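Local coordinates for protein Rbam17540 (Bacillus amyloliquefaciens, PDB 2YOY) that is a copper-dependent oxidase of the CBM33 family that probably cleaves polysaccharide chains such as cellulose by oxidation, at residues H1-R10 / A168-N176; A99-K109 / E122-G133. One frame throughout, in Å; residues are numbered along the deposited sequence.

Interaction 1. Residues H1-R10 / A168-N176; sequences HGYIKEPVSR and AFYNVIDVN. With CU1 (copper (I) ion), chain C.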
loop_
_atom_site.group_PDB
_atom_site.type_symbol
_atom_site.label_atom_id
_atom_site.label_comp_id
_atom_site.label_asym_id
_atom_site.label_seq_id
_atom_site.Cartn_x
_atom_site.Cartn_y
_atom_site.Cartn_z
ATOM N N HIS A 1 -9.706 -6.402 -6.816
ATOM C CA HIS A 1 -9.317 -4.993 -7.030
ATOM C C HIS A 1 -9.861 -4.112 -5.940
ATOM O O HIS A 1 -11.054 -4.152 -5.588
ATOM C CB HIS A 1 -9.777 -4.490 -8.382
ATOM C CG HIS A 1 -8.981 -5.070 -9.534
ATOM N ND1 HIS A 1 -8.956 -6.419 -9.815
ATOM C CD2 HIS A 1 -8.219 -4.478 -10.485
ATOM C CE1 HIS A 1 -8.166 -6.641 -10.854
ATOM N NE2 HIS A 1 -7.720 -5.476 -11.287
ATOM N N GLY A 2 -8.964 -3.318 -5.378
ATOM C CA GLY A 2 -9.337 -2.440 -4.294
ATOM C C GLY A 2 -8.127 -1.721 -3.788
ATOM O O GLY A 2 -7.037 -2.008 -4.216
ATOM N N TYR A 3 -8.355 -0.746 -2.928
ATOM C CA TYR A 3 -7.301 0.046 -2.320
ATOM C C TYR A 3 -7.637 0.471 -0.902
ATOM O O TYR A 3 -8.808 0.490 -0.471
ATOM C CB TYR A 3 -6.996 1.276 -3.169
ATOM C CG TYR A 3 -8.216 2.145 -3.500
ATOM C CD1 TYR A 3 -8.638 3.126 -2.637
ATOM C CD2 TYR A 3 -8.893 2.001 -4.707
ATOM C CE1 TYR A 3 -9.777 3.888 -2.915
ATOM C CE2 TYR A 3 -10.003 2.787 -5.007
ATOM C CZ TYR A 3 -10.401 3.732 -4.116
ATOM O OH TYR A 3 -11.506 4.546 -4.382
ATOM N N ILE A 4 -6.620 0.883 -0.179
ATOM C CA ILE A 4 -6.840 1.425 1.175
ATOM C C ILE A 4 -7.254 2.904 1.050
ATOM O O ILE A 4 -6.548 3.714 0.502
ATOM C CB ILE A 4 -5.576 1.232 2.055
ATOM C CG1 ILE A 4 -5.248 -0.259 2.199
ATOM C CG2 ILE A 4 -5.764 1.910 3.399
ATOM C CD1 ILE A 4 -3.915 -0.553 2.889
ATOM N N LYS A 5 -8.456 3.202 1.544
ATOM C CA LYS A 5 -9.082 4.494 1.443
ATOM C C LYS A 5 -8.880 5.365 2.682
ATOM O O LYS A 5 -8.780 6.581 2.545
ATOM C CB LYS A 5 -10.580 4.235 1.224
ATOM C CG LYS A 5 -11.529 5.402 1.273
ATOM C CD LYS A 5 -12.938 4.857 1.083
ATOM C CE LYS A 5 -13.363 3.963 2.245
ATOM N NZ LYS A 5 -14.662 3.293 1.976
ATOM N N GLU A 6 -8.860 4.750 3.877
ATOM C CA GLU A 6 -8.481 5.429 5.129
ATOM C C GLU A 6 -7.558 4.540 5.972
ATOM O O GLU A 6 -7.952 3.432 6.293
ATOM C CB GLU A 6 -9.722 5.774 5.964
ATOM C CG GLU A 6 -9.396 6.590 7.199
ATOM C CD GLU A 6 -10.563 6.686 8.167
ATOM O OE1 GLU A 6 -11.718 6.579 7.714
ATOM O OE2 GLU A 6 -10.313 6.865 9.378
ATOM N N PRO A 7 -6.308 4.986 6.267
ATOM C CA PRO A 7 -5.651 6.197 5.719
ATOM C C PRO A 7 -5.570 6.140 4.178
ATOM O O PRO A 7 -5.844 5.091 3.582
ATOM C CB PRO A 7 -4.234 6.168 6.331
ATOM C CG PRO A 7 -4.209 5.109 7.358
ATOM C CD PRO A 7 -5.357 4.154 7.030
ATOM N N VAL A 8 -5.253 7.269 3.545
ATOM C CA VAL A 8 -5.130 7.329 2.102
ATOM C C VAL A 8 -3.809 6.728 1.636
ATOM O O VAL A 8 -2.736 7.269 1.870
ATOM C CB VAL A 8 -5.228 8.808 1.635
ATOM C CG1 VAL A 8 -5.166 8.887 0.133
ATOM C CG2 VAL A 8 -6.503 9.441 2.203
ATOM N N SER A 9 -3.953 5.576 0.988
ATOM C CA SER A 9 -2.858 4.948 0.236
ATOM C C SER A 9 -2.257 5.866 -0.799
ATOM O O SER A 9 -2.878 6.749 -1.319
ATOM C CB SER A 9 -3.326 3.646 -0.447
ATOM O OG SER A 9 -4.243 3.818 -1.523
ATOM N N ARG A 10 -1.008 5.637 -1.124
ATOM C CA ARG A 10 -0.390 6.423 -2.135
ATOM C C ARG A 10 -1.109 6.344 -3.458
ATOM O O ARG A 10 -1.207 7.371 -4.150
ATOM C CB ARG A 10 1.131 6.013 -2.249
ATOM C CG ARG A 10 1.930 6.841 -3.221
ATOM C CD ARG A 10 3.316 6.201 -3.449
ATOM N NE ARG A 10 4.134 6.185 -2.244
ATOM C CZ ARG A 10 5.308 5.548 -2.108
ATOM N NH1 ARG A 10 5.861 4.877 -3.128
ATOM N NH2 ARG A 10 5.956 5.625 -0.939
ATOM N N ALA A 168 -2.041 -10.744 -5.246
ATOM C CA ALA A 168 -2.243 -9.929 -4.032
ATOM C C ALA A 168 -2.177 -8.480 -4.443
ATOM O O ALA A 168 -1.623 -8.151 -5.504
ATOM C CB ALA A 168 -1.196 -10.231 -2.975
ATOM N N PHE A 169 -2.733 -7.600 -3.611
ATOM C CA PHE A 169 -2.720 -6.155 -3.867
ATOM C C PHE A 169 -1.867 -5.511 -2.795
ATOM O O PHE A 169 -1.957 -5.894 -1.617
ATOM C CB PHE A 169 -4.173 -5.618 -3.867
ATOM C CG PHE A 169 -4.980 -6.128 -5.032
ATOM C CD1 PHE A 169 -5.472 -7.423 -5.018
ATOM C CD2 PHE A 169 -5.132 -5.367 -6.180
ATOM C CE1 PHE A 169 -6.132 -7.924 -6.120
ATOM C CE2 PHE A 169 -5.841 -5.848 -7.263
ATOM C CZ PHE A 169 -6.315 -7.124 -7.228
ATOM N N TYR A 170 -0.998 -4.593 -3.238
ATOM C CA TYR A 170 0.046 -3.975 -2.441
ATOM C C TYR A 170 -0.214 -2.488 -2.386
ATOM O O TYR A 170 -0.163 -1.838 -3.388
ATOM C CB TYR A 170 1.449 -4.259 -3.055
ATOM C CG TYR A 170 1.802 -5.711 -3.007
ATOM C CD1 TYR A 170 1.338 -6.587 -4.003
ATOM C CD2 TYR A 170 2.539 -6.227 -1.967
ATOM C CE1 TYR A 170 1.595 -7.947 -3.904
ATOM C CE2 TYR A 170 2.834 -7.562 -1.880
ATOM C CZ TYR A 170 2.373 -8.424 -2.853
ATOM O OH TYR A 170 2.654 -9.768 -2.664
ATOM N N ASN A 171 -0.505 -1.948 -1.198
ATOM C CA ASN A 171 -0.736 -0.522 -1.069
ATOM C C ASN A 171 0.162 0.083 0.010
ATOM O O ASN A 171 -0.008 -0.162 1.220
ATOM C CB ASN A 171 -2.180 -0.205 -0.680
ATOM C CG ASN A 171 -3.196 -0.150 -1.838
ATOM O OD1 ASN A 171 -4.319 0.317 -1.610
ATOM N ND2 ASN A 171 -2.863 -0.673 -3.015
ATOM N N VAL A 172 1.097 0.910 -0.437
ATOM C CA VAL A 172 1.900 1.675 0.444
ATOM C C VAL A 172 1.183 2.936 0.833
ATOM O O VAL A 172 0.406 3.508 0.064
ATOM C CB VAL A 172 3.345 1.988 -0.111
ATOM C CG1 VAL A 172 4.088 0.708 -0.284
ATOM C CG2 VAL A 172 3.291 2.777 -1.406
ATOM N N ILE A 173 1.430 3.332 2.077
ATOM C CA ILE A 173 0.846 4.514 2.706
ATOM C C ILE A 173 1.987 5.372 3.298
ATOM O O ILE A 173 2.750 4.938 4.162
ATOM C CB ILE A 173 -0.136 4.145 3.847
ATOM C CG1 ILE A 173 -1.191 3.154 3.393
ATOM C CG2 ILE A 173 -0.812 5.386 4.388
ATOM C CD1 ILE A 173 -1.798 2.426 4.552
ATOM N N ASP A 174 2.067 6.629 2.860
ATOM C CA ASP A 174 3.086 7.556 3.388
ATOM C C ASP A 174 2.543 8.293 4.620
ATOM O O ASP A 174 1.482 8.914 4.561
ATOM C CB ASP A 174 3.486 8.546 2.306
ATOM C CG ASP A 174 4.038 7.858 1.075
ATOM O OD1 ASP A 174 5.228 7.436 1.139
ATOM O OD2 ASP A 174 3.297 7.709 0.052
ATOM N N VAL A 175 3.240 8.175 5.732
ATOM C CA VAL A 175 2.744 8.730 6.980
ATOM C C VAL A 175 3.816 9.543 7.689
ATOM O O VAL A 175 5.033 9.319 7.571
ATOM C CB VAL A 175 2.170 7.633 7.949
ATOM C CG1 VAL A 175 1.015 6.872 7.269
ATOM C CG2 VAL A 175 3.281 6.686 8.416
ATOM N N ASN A 176 3.320 10.527 8.418
ATOM C CA ASN A 176 4.141 11.229 9.381
ATOM C C ASN A 176 3.672 10.759 10.731
ATOM O O ASN A 176 2.542 11.046 11.152
ATOM C CB ASN A 176 3.955 12.720 9.223
ATOM C CG ASN A 176 4.717 13.498 10.273
ATOM O OD1 ASN A 176 5.914 13.303 10.430
ATOM N ND2 ASN A 176 4.038 14.356 10.990
HETATM CU CU CU1 C . -9.651 -7.731 -8.579
HETATM O O HOH W 1 -4.666 -1.287 -5.385
HETATM O O HOH W 2 -0.131 7.726 1.367
#
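Arg10 and Asp174 form a side-on salt bridge. NE of Arg10 donates to OD2 of Asp174 at 2.9 Å, and NH2 of Arg10 donates to OD1 of Asp174, also at 2.9 Å. Each oxygen uses its syn lone pair. The guanidinium and carboxylate planes lie only 9° apart, so the two groups are nearly coplanar and their rotation is fixed. Asp174 OD1 also bonds Tyr153 OH, and Arg10 NH2 bonds Gln73. Val172 CG2 covers one guanidinium face, 3.5 Å from Arg10 CZ. The Arg10 backbone is held too: its N donates to Val172 O at 2.8 Å, nearly straight.

Asn171 makes the second polar link. With CG beside its backbone N (chi1 -84°), its side chain reaches strand 2-6, where OD1 accepts from Ile4 N at 2.8 Å in the carbonyl plane. Its ND2 donates to Tyr170 O and to a water bound by Gly2 O. A second water joins Val8 O to Asp174 N.

At the copper end, His1 binds the ion through its N and ND1, its NE2 bonds Gln65, and His98 completes the histidine brace characteristic of lytic polysaccharide monooxygenases. The Phe169 edge meets the His1 imidazole face in a T-shaped pair, planes at 61°. Phe169 CZ lies 3.7 Å from copper.

Apolar packing is lighter. Ile4 CD1 meets Ile173 CD1 at 4.0 Å, and Ile173 CG2 touches Pro7 CB, just after a cis peptide bond.

Ser9 is the N-cap of helix 10-21, its OG accepting from Tyr12 N. The contact joins the two sheets of the fold: strand 2-6 pairs with 86-94, where Lys5 and Glu6 form a classic bulge opposite Thr91, and strand 167-177 pairs with 154-162.

Interaction 2. Residues A99-K109 / E122-G133; sequences ATSKWHYYITK and EFELIGTVNHDG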
loop_
_atom_site.group_PDB
_atom_site.type_symbol
_atom_site.label_atom_id
_atom_site.label_comp_id
_atom_site.label_asym_id
_atom_site.label_seq_id
_atom_site.Cartn_x
_atom_site.Cartn_y
_atom_site.Cartn_z
ATOM N N ALA A 99 -12.632 -13.315 -2.995
ATOM C CA ALA A 99 -12.402 -14.248 -1.915
ATOM C C ALA A 99 -11.014 -14.021 -1.357
ATOM O O ALA A 99 -10.064 -13.907 -2.127
ATOM C CB ALA A 99 -12.513 -15.681 -2.417
ATOM N N THR A 100 -10.902 -13.982 -0.034
ATOM C CA THR A 100 -9.682 -13.495 0.631
ATOM C C THR A 100 -9.127 -14.490 1.616
ATOM O O THR A 100 -9.863 -15.048 2.430
ATOM C CB THR A 100 -9.995 -12.155 1.342
ATOM O OG1 THR A 100 -10.423 -11.205 0.362
ATOM C CG2 THR A 100 -8.780 -11.626 2.142
ATOM N N SER A 101 -7.799 -14.697 1.578
ATOM C CA SER A 101 -7.123 -15.556 2.531
ATOM C C SER A 101 -6.576 -14.780 3.727
ATOM O O SER A 101 -6.665 -15.239 4.854
ATOM C CB SER A 101 -6.019 -16.368 1.868
ATOM O OG SER A 101 -5.126 -15.525 1.209
ATOM N N LYS A 102 -5.999 -13.607 3.484
ATOM C CA LYS A 102 -5.503 -12.780 4.599
ATOM C C LYS A 102 -5.149 -11.391 4.129
ATOM O O LYS A 102 -4.971 -11.138 2.937
ATOM C CB LYS A 102 -4.275 -13.393 5.298
ATOM C CG LYS A 102 -2.997 -13.393 4.478
ATOM C CD LYS A 102 -1.823 -13.937 5.274
ATOM C CE LYS A 102 -0.542 -13.791 4.506
ATOM N NZ LYS A 102 0.629 -14.286 5.270
ATOM N N TRP A 103 -5.056 -10.483 5.090
ATOM C CA TRP A 103 -4.365 -9.241 4.909
ATOM C C TRP A 103 -3.217 -9.162 5.905
ATOM O O TRP A 103 -3.217 -9.795 6.970
ATOM C CB TRP A 103 -5.261 -8.034 5.136
ATOM C CG TRP A 103 -6.492 -7.893 4.304
ATOM C CD1 TRP A 103 -6.672 -7.026 3.244
ATOM C CD2 TRP A 103 -7.783 -8.498 4.539
ATOM N NE1 TRP A 103 -7.975 -7.075 2.806
ATOM C CE2 TRP A 103 -8.675 -7.969 3.572
ATOM C CE3 TRP A 103 -8.265 -9.400 5.479
ATOM C CZ2 TRP A 103 -10.051 -8.330 3.527
ATOM C CZ3 TRP A 103 -9.634 -9.784 5.414
ATOM C CH2 TRP A 103 -10.484 -9.255 4.442
ATOM N N HIS A 104 -2.183 -8.461 5.497
ATOM C CA HIS A 104 -0.958 -8.324 6.312
ATOM C C HIS A 104 -0.336 -6.955 6.135
ATOM O O HIS A 104 -0.315 -6.388 5.030
ATOM C CB HIS A 104 0.019 -9.513 6.118
ATOM C CG HIS A 104 0.205 -9.965 4.697
ATOM N ND1 HIS A 104 1.456 -10.197 4.168
ATOM C CD2 HIS A 104 -0.683 -10.283 3.715
ATOM C CE1 HIS A 104 1.337 -10.581 2.907
ATOM N NE2 HIS A 104 0.049 -10.669 2.621
ATOM N N TYR A 105 0.118 -6.388 7.253
ATOM C CA TYR A 105 0.562 -5.001 7.346
ATOM C C TYR A 105 1.977 -4.934 7.913
ATOM O O TYR A 105 2.306 -5.652 8.862
ATOM C CB TYR A 105 -0.377 -4.206 8.275
ATOM C CG TYR A 105 -1.798 -4.002 7.703
ATOM C CD1 TYR A 105 -2.772 -4.940 7.891
ATOM C CD2 TYR A 105 -2.121 -2.876 6.965
ATOM C CE1 TYR A 105 -4.025 -4.786 7.390
ATOM C CE2 TYR A 105 -3.412 -2.704 6.411
ATOM C CZ TYR A 105 -4.338 -3.691 6.619
ATOM O OH TYR A 105 -5.618 -3.575 6.177
ATOM N N TYR A 106 2.780 -4.056 7.317
ATOM C CA TYR A 106 4.164 -3.871 7.625
ATOM C C TYR A 106 4.403 -2.362 7.804
ATOM O O TYR A 106 3.704 -1.544 7.211
ATOM C CB TYR A 106 5.026 -4.366 6.485
ATOM C CG TYR A 106 4.771 -5.809 6.083
ATOM C CD1 TYR A 106 3.646 -6.173 5.335
ATOM C CD2 TYR A 106 5.582 -6.830 6.535
ATOM C CE1 TYR A 106 3.370 -7.498 5.048
ATOM C CE2 TYR A 106 5.332 -8.141 6.199
ATOM C CZ TYR A 106 4.232 -8.470 5.468
ATOM O OH TYR A 106 3.954 -9.764 5.166
ATOM N N ILE A 107 5.438 -2.010 8.533
ATOM C CA ILE A 107 5.882 -0.614 8.639
ATOM C C ILE A 107 7.389 -0.609 8.416
ATOM O O ILE A 107 8.061 -1.589 8.685
ATOM C CB ILE A 107 5.535 0.036 9.985
ATOM C CG1 ILE A 107 5.658 1.568 9.866
ATOM C CG2 ILE A 107 6.455 -0.486 11.082
ATOM C CD1 ILE A 107 4.990 2.299 10.994
ATOM N N THR A 108 7.866 0.511 7.921
ATOM C CA THR A 108 9.299 0.738 7.781
ATOM C C THR A 108 9.965 0.732 9.148
ATOM O O THR A 108 9.411 1.184 10.132
ATOM C CB THR A 108 9.595 2.086 7.118
ATOM O OG1 THR A 108 8.699 3.066 7.632
ATOM C CG2 THR A 108 9.416 1.958 5.600
ATOM N N LYS A 109 11.211 0.284 9.160
ATOM C CA LYS A 109 12.007 0.214 10.387
ATOM C C LYS A 109 12.475 1.586 10.786
ATOM O O LYS A 109 12.583 2.493 9.953
ATOM C CB LYS A 109 13.202 -0.703 10.189
ATOM C CG LYS A 109 12.820 -2.151 9.928
ATOM C CD LYS A 109 14.018 -3.014 9.542
ATOM C CE LYS A 109 13.612 -4.489 9.532
ATOM N NZ LYS A 109 14.715 -5.410 9.106
ATOM N N GLU A 122 13.661 -3.436 4.761
ATOM C CA GLU A 122 13.335 -2.180 5.455
ATOM C C GLU A 122 11.980 -2.225 6.181
ATOM O O GLU A 122 11.634 -1.251 6.820
ATOM C CB GLU A 122 13.255 -1.034 4.441
ATOM C CG GLU A 122 14.566 -0.656 3.833
ATOM C CD GLU A 122 14.442 0.632 3.076
ATOM O OE1 GLU A 122 13.687 0.672 2.077
ATOM O OE2 GLU A 122 15.068 1.596 3.517
ATOM N N PHE A 123 11.230 -3.332 6.062
ATOM C CA PHE A 123 9.853 -3.416 6.638
ATOM C C PHE A 123 9.799 -4.444 7.727
ATOM O O PHE A 123 10.459 -5.492 7.657
ATOM C CB PHE A 123 8.902 -3.852 5.557
ATOM C CG PHE A 123 8.497 -2.748 4.622
ATOM C CD1 PHE A 123 7.524 -1.833 5.024
ATOM C CD2 PHE A 123 9.061 -2.614 3.351
ATOM C CE1 PHE A 123 7.148 -0.793 4.209
ATOM C CE2 PHE A 123 8.678 -1.585 2.523
ATOM C CZ PHE A 123 7.740 -0.649 2.959
ATOM N N GLU A 124 8.941 -4.214 8.701
ATOM C CA GLU A 124 8.658 -5.259 9.658
ATOM C C GLU A 124 7.182 -5.450 9.780
ATOM O O GLU A 124 6.470 -4.501 9.671
ATOM C CB GLU A 124 9.288 -5.009 11.013
ATOM C CG GLU A 124 8.999 -3.699 11.664
ATOM C CD GLU A 124 9.820 -3.550 12.948
ATOM O OE1 GLU A 124 9.989 -4.534 13.688
ATOM O OE2 GLU A 124 10.308 -2.449 13.188
ATOM N N LEU A 125 6.786 -6.696 9.968
ATOM C CA LEU A 125 5.406 -7.077 10.108
ATOM C C LEU A 125 4.851 -6.486 11.371
ATOM O O LEU A 125 5.503 -6.522 12.422
ATOM C CB LEU A 125 5.320 -8.632 10.090
ATOM C CG LEU A 125 3.921 -9.239 10.347
ATOM C CD1 LEU A 125 3.088 -9.080 9.096
ATOM C CD2 LEU A 125 4.087 -10.737 10.692
ATOM N N ILE A 126 3.662 -5.886 11.288
ATOM C CA ILE A 126 3.004 -5.326 12.471
ATOM C C ILE A 126 1.647 -5.921 12.745
ATOM O O ILE A 126 1.169 -5.801 13.873
ATOM C CB ILE A 126 2.863 -3.767 12.428
ATOM C CG1 ILE A 126 2.068 -3.286 11.195
ATOM C CG2 ILE A 126 4.250 -3.184 12.492
ATOM C CD1 ILE A 126 1.738 -1.812 11.205
ATOM N N GLY A 127 1.022 -6.581 11.759
ATOM C CA GLY A 127 -0.188 -7.314 12.052
ATOM C C GLY A 127 -0.687 -8.180 10.887
ATOM O O GLY A 127 -0.442 -7.880 9.750
ATOM N N THR A 128 -1.375 -9.249 11.200
ATOM C CA THR A 128 -1.879 -10.139 10.163
ATOM C C THR A 128 -3.376 -10.313 10.492
ATOM O O THR A 128 -3.774 -10.481 11.669
ATOM C CB THR A 128 -1.124 -11.481 10.130
ATOM O OG1 THR A 128 0.307 -11.314 9.838
ATOM C CG2 THR A 128 -1.710 -12.432 9.105
ATOM N N VAL A 129 -4.212 -10.211 9.477
ATOM C CA VAL A 129 -5.661 -10.454 9.641
ATOM C C VAL A 129 -6.021 -11.696 8.811
ATOM O O VAL A 129 -6.076 -11.600 7.598
ATOM C CB VAL A 129 -6.498 -9.273 9.184
ATOM C CG1 VAL A 129 -7.979 -9.570 9.405
ATOM C CG2 VAL A 129 -6.115 -7.984 9.926
ATOM N N ASN A 130 -6.233 -12.835 9.497
ATOM C CA ASN A 130 -6.722 -14.074 8.882
ATOM C C ASN A 130 -8.118 -14.016 8.436
ATOM O O ASN A 130 -8.923 -13.360 9.046
ATOM C CB ASN A 130 -6.335 -15.316 9.630
ATOM C CG ASN A 130 -4.830 -15.414 9.871
ATOM O OD1 ASN A 130 -4.397 -15.345 11.021
ATOM N ND2 ASN A 130 -4.024 -15.476 8.819
ATOM N N HIS A 131 -8.380 -14.562 7.246
ATOM C CA HIS A 131 -9.730 -14.578 6.721
ATOM C C HIS A 131 -10.088 -16.008 6.314
ATOM O O HIS A 131 -9.220 -16.823 5.994
ATOM C CB HIS A 131 -9.858 -13.600 5.559
ATOM C CG HIS A 131 -11.255 -13.139 5.291
ATOM N ND1 HIS A 131 -11.972 -12.358 6.175
ATOM C CD2 HIS A 131 -12.053 -13.312 4.212
ATOM C CE1 HIS A 131 -13.140 -12.066 5.646
ATOM N NE2 HIS A 131 -13.221 -12.646 4.461
ATOM N N ASP A 132 -11.379 -16.288 6.308
ATOM C CA ASP A 132 -11.872 -17.644 6.092
ATOM C C ASP A 132 -12.139 -17.982 4.624
ATOM O O ASP A 132 -12.736 -19.009 4.359
ATOM C CB ASP A 132 -13.150 -17.875 6.923
ATOM C CG ASP A 132 -14.322 -17.021 6.467
ATOM O OD1 ASP A 132 -14.210 -16.326 5.433
ATOM O OD2 ASP A 132 -15.358 -17.040 7.161
ATOM N N GLY A 133 -11.730 -17.130 3.680
ATOM C CA GLY A 133 -11.905 -17.418 2.246
ATOM C C GLY A 133 -13.174 -16.825 1.697
ATOM O O GLY A 133 -13.450 -16.930 0.506
HETATM O O HOH W 3 -4.687 -17.017 6.890
HETATM O O HOH W 4 -6.746 -17.557 6.193
HETATM O O HOH W 5 1.723 -12.616 7.942
HETATM O O HOH W 6 12.794 -7.051 7.527
#
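Strands 102-108 and 123-130 pair antiparallel across a classic beta bulge, in the mixed sheet of the E-set-type beta-sandwich expected of the lytic polysaccharide monooxygenase family. Ile126 and Gly127 both face Tyr105 at the bulge. Tyr105 O accepts from Ile126 N at 2.8 Å and more weakly from Gly127 N, while Tyr105 N donates to Gly127 O. Regular pairs follow on both sides, including Trp103 with Val129 and Ile107 with Glu124.

On one face of the sheet, with CG anti to the backbone N (chi1 175°), Leu125 swings CD1 over the Tyr106 ring in a CH-pi contact, 4.1 Å from its centroid. Tyr106 OH lies in the plane of the His104 ring and hydrogen-bonds its ND1 at 2.7 Å.

The other face carries Ile107, Trp103 and Val129. Ile126 joins it from the bulge, its CG2 3.8 Å from Ile107 CG2. Trp103 CE3 rests on Val129 CG1. His131 lies just beyond the strand, and the indole of Trp103 turns its edge to the face of the His131 ring, planes at 75°, with Trp103 CZ3 3.6 Å from His131 ND1.

Where the strands part, Thr108 CG2 lies off-centre over the Phe123 ring.

Strand 100-108 also pairs with 154-162, so it has a strand along each edge. Ile107, Ile126 and Val129 pack on strand 141-146, and Trp103 NE1 bonds Tyr94 OH. Tyr105 OH reaches His142 and Trp92.

Interaction 1 is buried near the centre of the chain, whereas interaction 2 is only partly buried and lies farther out. Both reach the mixed sheet: strand 154-162 pairs with 100-108 on one edge and with 167-177 on the other. Interaction 2 is an in-sheet pairing, held mainly by backbone hydrogen bonds. Interaction 1 runs between sheets, so side chains and waters carry most of its polar links, and it supplies one of the two histidines that bind copper. The two meet where Ile4 CD1 packs on Tyr105 CE2, 4.2 Å apart. Along the chain, the 99-109 and 122-133 pair is nested within the loop closed by interaction 1.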